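Local coordinates for DUF1116 domain-containing protein (Enterococcus faecalis, PDB 3CLQ) that is of unknown function but belongs to the AllG family, named for a subunit of oxamate carbamoyltransferase, at residues B[264-268]-B[280-284]; B[131-135]-B[151-155]. All blocks are in the same frame, centred on the assembly; numbering follows the deposited sequence.

Contact 1. Residues B[264-268]-B[280-284]; sequences GVEFG and FTGPA
Glu266 lays its side chain (chi1 m, chi2 t) along the neighbouring strand, with its CB 3.4 Å from Gly282 O and its OE1 3.8 Å from Thr281 CB. This is an antiparallel beta hairpin of strands 266-271 and 280-283, the latter outermost, within this chain, in a sheet that continues beyond 266-271 with strand 257-263; the short strand axes approach to 4.4 Å at 149°. Phe267 and Gly282 form the hydrogen-bonded pair (CA-CA 5.1 Å), with Phe267 N donating to Gly282 O at 2.7 Å and Gly282 N to Phe267 O at 2.8 Å. Non-hydrogen-bonded pairs flank it: Glu266 with Pro283, whose side chains diverge, and Gly268 with Thr281 (CA-CA 4.4 Å). Phe267 (chi1 t) sends its ring away from strand 280-283 to Met260 and Arg262, while Phe280 packs against helix 407-419. Two CA-H...O contacts supplement the ladder, Thr281 CA to Phe267 O at 3.1 Å and Gly268 CA to Phe280 O at 3.2 Å. Beyond Pro283, Ala284 N donates to Val265 O at 3.1 Å.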
loop_
_atom_site.group_PDB
_atom_site.type_symbol
_atom_site.label_atom_id
_atom_site.label_comp_id
_atom_site.label_asym_id
_atom_site.label_seq_id
_atom_site.Cartn_x
_atom_site.Cartn_y
_atom_site.Cartn_z
ATOM N N GLY B 264 7.700 -2.527 30.165
ATOM C CA GLY B 264 8.647 -3.621 30.274
ATOM C C GLY B 264 8.561 -4.304 31.616
ATOM O O GLY B 264 9.192 -5.346 31.827
ATOM N N VAL B 265 7.794 -3.720 32.534
ATOM C CA VAL B 265 7.614 -4.300 33.853
ATOM C C VAL B 265 6.123 -4.384 34.190
ATOM O O VAL B 265 5.659 -5.392 34.721
ATOM C CB VAL B 265 8.360 -3.474 34.946
ATOM C CG1 VAL B 265 8.178 -4.089 36.321
ATOM C CG2 VAL B 265 9.844 -3.352 34.632
ATOM N N GLU B 266 5.375 -3.324 33.888
ATOM C CA GLU B 266 3.956 -3.283 34.219
ATOM C C GLU B 266 3.067 -2.913 33.048
ATOM O O GLU B 266 3.457 -2.159 32.149
ATOM C CB GLU B 266 3.681 -2.268 35.319
ATOM C CG GLU B 266 4.168 -2.647 36.693
ATOM C CD GLU B 266 3.401 -1.928 37.781
ATOM O OE1 GLU B 266 3.263 -0.684 37.708
ATOM O OE2 GLU B 266 2.925 -2.612 38.708
ATOM N N PHE B 267 1.844 -3.419 33.085
ATOM C CA PHE B 267 0.821 -3.020 32.137
ATOM C C PHE B 267 -0.124 -2.051 32.827
ATOM O O PHE B 267 -0.473 -2.231 34.016
ATOM C CB PHE B 267 0.047 -4.226 31.680
ATOM C CG PHE B 267 -0.553 -4.060 30.371
ATOM C CD1 PHE B 267 0.046 -4.610 29.249
ATOM C CD2 PHE B 267 -1.716 -3.315 30.216
ATOM C CE1 PHE B 267 -0.528 -4.437 27.994
ATOM C CE2 PHE B 267 -2.285 -3.152 28.970
ATOM C CZ PHE B 267 -1.684 -3.720 27.870
ATOM N N GLY B 268 -0.533 -1.020 32.094
ATOM C CA GLY B 268 -1.322 0.048 32.671
ATOM C C GLY B 268 -2.365 0.635 31.732
ATOM O O GLY B 268 -2.094 0.946 30.560
ATOM N N PHE B 280 -4.447 2.002 36.258
ATOM C CA PHE B 280 -4.673 0.679 36.798
ATOM C C PHE B 280 -3.613 -0.218 36.220
ATOM O O PHE B 280 -3.430 -0.256 35.005
ATOM C CB PHE B 280 -6.066 0.195 36.430
ATOM C CG PHE B 280 -7.146 1.016 37.053
ATOM C CD1 PHE B 280 -7.570 0.751 38.338
ATOM C CD2 PHE B 280 -7.703 2.086 36.370
ATOM C CE1 PHE B 280 -8.555 1.530 38.928
ATOM C CE2 PHE B 280 -8.687 2.870 36.958
ATOM C CZ PHE B 280 -9.115 2.590 38.238
ATOM N N THR B 281 -2.922 -0.940 37.091
ATOM C CA THR B 281 -1.635 -1.537 36.769
ATOM C C THR B 281 -1.575 -3.013 37.114
ATOM O O THR B 281 -2.069 -3.461 38.167
ATOM C CB THR B 281 -0.497 -0.825 37.540
ATOM O OG1 THR B 281 -0.817 -0.746 38.951
ATOM C CG2 THR B 281 -0.282 0.570 36.972
ATOM N N GLY B 282 -0.964 -3.786 36.231
ATOM C CA GLY B 282 -0.709 -5.178 36.549
ATOM C C GLY B 282 0.646 -5.536 36.003
ATOM O O GLY B 282 1.342 -4.686 35.464
ATOM N N PRO B 283 1.021 -6.805 36.120
ATOM C CA PRO B 283 2.269 -7.321 35.593
ATOM C C PRO B 283 2.232 -7.374 34.075
ATOM O O PRO B 283 1.267 -7.879 33.491
ATOM C CB PRO B 283 2.303 -8.751 36.147
ATOM C CG PRO B 283 1.311 -8.753 37.292
ATOM C CD PRO B 283 0.238 -7.855 36.781
ATOM N N ALA B 284 3.253 -6.831 33.428
ATOM C CA ALA B 284 3.358 -6.974 31.988
ATOM C C ALA B 284 3.630 -8.459 31.680
ATOM O O ALA B 284 4.248 -9.152 32.489
ATOM C CB ALA B 284 4.456 -6.088 31.445
#

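Contact 2. Residues B[131-135]-B[151-155]; sequences LSEQL and RLIWM
Arg151, in helix 146-168, reaches out with chi1 and chi2 both t towards the irregular segment 131-135, which leaves strand 126-130 in a largely extended conformation. The CD of Arg151 lies 4.4 Å from Glu133 CB, and its NH1 lies 3.2 Å from Leu135 CD2, with Leu135 CB over one face of the guanidinium. One residue on, the CA-to-CB bond of Leu152 points sideways to segment 131-135, yet the side chain bends round to bring CD2 3.3 Å from Glu133 OE2; Leu152 also touches Phe72 of helix 60-73. The CA atoms of Leu152 and Glu133 are the nearest across the two segments, 7.5 Å apart, so the contact is made through side chains reaching the loop. A helical turn after Arg151, whose O accepts from Met155 N at 2.9 Å, selenomethionine Met155 (chi1 m, chi2 t, chi3 p) points its CE into the loop: 3.7 Å from Leu131 CB, 3.2 Å from Ser132 O and 3.9 Å from Glu133 N, while its SE lies 4.0 Å from Glu133 CG. This is loop-on-helix packing, in which the chain leaving strand 126-130 rests on the next helix. No hydrogen bond crosses it. Glu133 turns its carboxylate back to its own loop, where OE2 accepts from Leu139 N and OE1 weakly from Arg140 N, so van der Waals packing, not charge pairing with Arg151, joins the two segments.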
loop_
_atom_site.group_PDB
_atom_site.type_symbol
_atom_site.label_atom_id
_atom_site.label_comp_id
_atom_site.label_asym_id
_atom_site.label_seq_id
_atom_site.Cartn_x
_atom_site.Cartn_y
_atom_site.Cartn_z
ATOM N N LEU B 131 9.917 10.416 16.430
ATOM C CA LEU B 131 10.104 9.829 15.127
ATOM C C LEU B 131 10.788 8.480 15.224
ATOM O O LEU B 131 11.504 8.191 16.174
ATOM C CB LEU B 131 10.950 10.749 14.261
ATOM C CG LEU B 131 10.257 11.990 13.708
ATOM C CD1 LEU B 131 9.711 12.846 14.847
ATOM C CD2 LEU B 131 11.246 12.780 12.881
ATOM N N SER B 132 10.559 7.653 14.217
ATOM C CA SER B 132 11.341 6.454 14.036
ATOM C C SER B 132 12.775 6.827 13.676
ATOM O O SER B 132 13.029 7.497 12.674
ATOM C CB SER B 132 10.729 5.604 12.920
ATOM O OG SER B 132 11.672 4.696 12.378
ATOM N N GLU B 133 13.717 6.417 14.508
ATOM C CA GLU B 133 15.084 6.254 14.041
ATOM C C GLU B 133 14.833 5.079 13.139
ATOM O O GLU B 133 13.758 4.484 13.236
ATOM C CB GLU B 133 15.944 5.878 15.219
ATOM C CG GLU B 133 15.576 6.683 16.447
ATOM C CD GLU B 133 16.068 6.052 17.732
ATOM O OE1 GLU B 133 15.215 5.492 18.463
ATOM O OE2 GLU B 133 17.299 6.115 18.009
ATOM N N GLN B 134 15.698 4.716 12.211
ATOM C CA GLN B 134 15.126 3.745 11.254
ATOM C C GLN B 134 15.780 2.376 11.240
ATOM O O GLN B 134 15.319 1.473 10.551
ATOM C CB GLN B 134 15.000 4.339 9.841
ATOM C CG GLN B 134 13.808 5.283 9.650
ATOM C CD GLN B 134 12.586 4.602 8.995
ATOM O OE1 GLN B 134 12.510 4.451 7.767
ATOM N NE2 GLN B 134 11.633 4.188 9.823
ATOM N N LEU B 135 16.849 2.216 12.010
ATOM C CA LEU B 135 17.615 0.976 11.965
ATOM C C LEU B 135 17.145 -0.062 13.007
ATOM O O LEU B 135 16.130 0.145 13.693
ATOM C CB LEU B 135 19.128 1.268 12.090
ATOM C CG LEU B 135 19.948 1.465 10.794
ATOM C CD1 LEU B 135 20.368 0.114 10.145
ATOM C CD2 LEU B 135 19.245 2.380 9.765
ATOM N N ARG B 151 23.213 9.482 15.098
ATOM C CA ARG B 151 21.955 9.509 14.358
ATOM C C ARG B 151 20.885 10.373 15.024
ATOM O O ARG B 151 20.134 11.075 14.345
ATOM C CB ARG B 151 21.399 8.116 14.159
ATOM C CG ARG B 151 20.065 8.105 13.393
ATOM C CD ARG B 151 19.715 6.689 13.079
ATOM N NE ARG B 151 20.966 5.948 13.011
ATOM C CZ ARG B 151 21.357 5.201 11.985
ATOM N NH1 ARG B 151 20.572 5.040 10.914
ATOM N NH2 ARG B 151 22.530 4.585 12.050
ATOM N N LEU B 152 20.802 10.305 16.348
ATOM C CA LEU B 152 19.914 11.180 17.093
ATOM C C LEU B 152 20.198 12.667 16.831
ATOM O O LEU B 152 19.270 13.481 16.760
ATOM C CB LEU B 152 20.036 10.906 18.591
ATOM C CG LEU B 152 19.090 9.878 19.192
ATOM C CD1 LEU B 152 18.329 10.562 20.304
ATOM C CD2 LEU B 152 18.094 9.347 18.176
ATOM N N ILE B 153 21.478 13.018 16.715
ATOM C CA ILE B 153 21.888 14.402 16.452
ATOM C C ILE B 153 21.594 14.810 15.010
ATOM O O ILE B 153 21.156 15.930 14.740
ATOM C CB ILE B 153 23.382 14.615 16.768
ATOM C CG1 ILE B 153 23.605 14.516 18.273
ATOM C CG2 ILE B 153 23.872 15.968 16.257
ATOM C CD1 ILE B 153 25.018 14.222 18.641
ATOM N N TRP B 154 21.831 13.880 14.093
ATOM C CA TRP B 154 21.487 14.058 12.697
ATOM C C TRP B 154 19.993 14.330 12.563
ATOM O O TRP B 154 19.570 15.229 11.841
ATOM C CB TRP B 154 21.872 12.810 11.916
ATOM C CG TRP B 154 21.560 12.887 10.454
ATOM C CD1 TRP B 154 22.359 13.388 9.470
ATOM C CD2 TRP B 154 20.364 12.430 9.807
ATOM N NE1 TRP B 154 21.732 13.283 8.252
ATOM C CE2 TRP B 154 20.506 12.696 8.432
ATOM C CE3 TRP B 154 19.184 11.831 10.256
ATOM C CZ2 TRP B 154 19.514 12.385 7.505
ATOM C CZ3 TRP B 154 18.202 11.521 9.328
ATOM C CH2 TRP B 154 18.374 11.798 7.976
HETATM N N MSE B 155 19.191 13.566 13.281
HETATM C CA MSE B 155 17.747 13.766 13.244
HETATM C C MSE B 155 17.281 15.085 13.851
HETATM O O MSE B 155 16.208 15.576 13.519
HETATM C CB MSE B 155 17.043 12.622 13.940
HETATM C CG MSE B 155 17.240 11.307 13.248
HETATM SE SE MSE B 155 16.383 9.947 14.318
HETATM C CE MSE B 155 14.521 10.147 13.735
#

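How the contacts relate
Both contacts are largely buried, yet they share no element. Contact 1 lies within a four-stranded antiparallel sheet and includes strand 280-283, outermost there within this chain; contact 2 uses the loop that follows strand 126-130, outermost in another such sheet, where the chain meets helix 146-168. Their chemistry follows from this: backbone hydrogen bonds fix the register in contact 1, whereas contact 2 relies on side-chain packing without a hydrogen bond between its segments. The exposed residues are Pro283 in the first and Leu135 in the second. With centres 28 Å apart and nearest atoms about 16 Å apart, the two do not touch, and both segments of contact 2 precede those of contact 1 in the sequence.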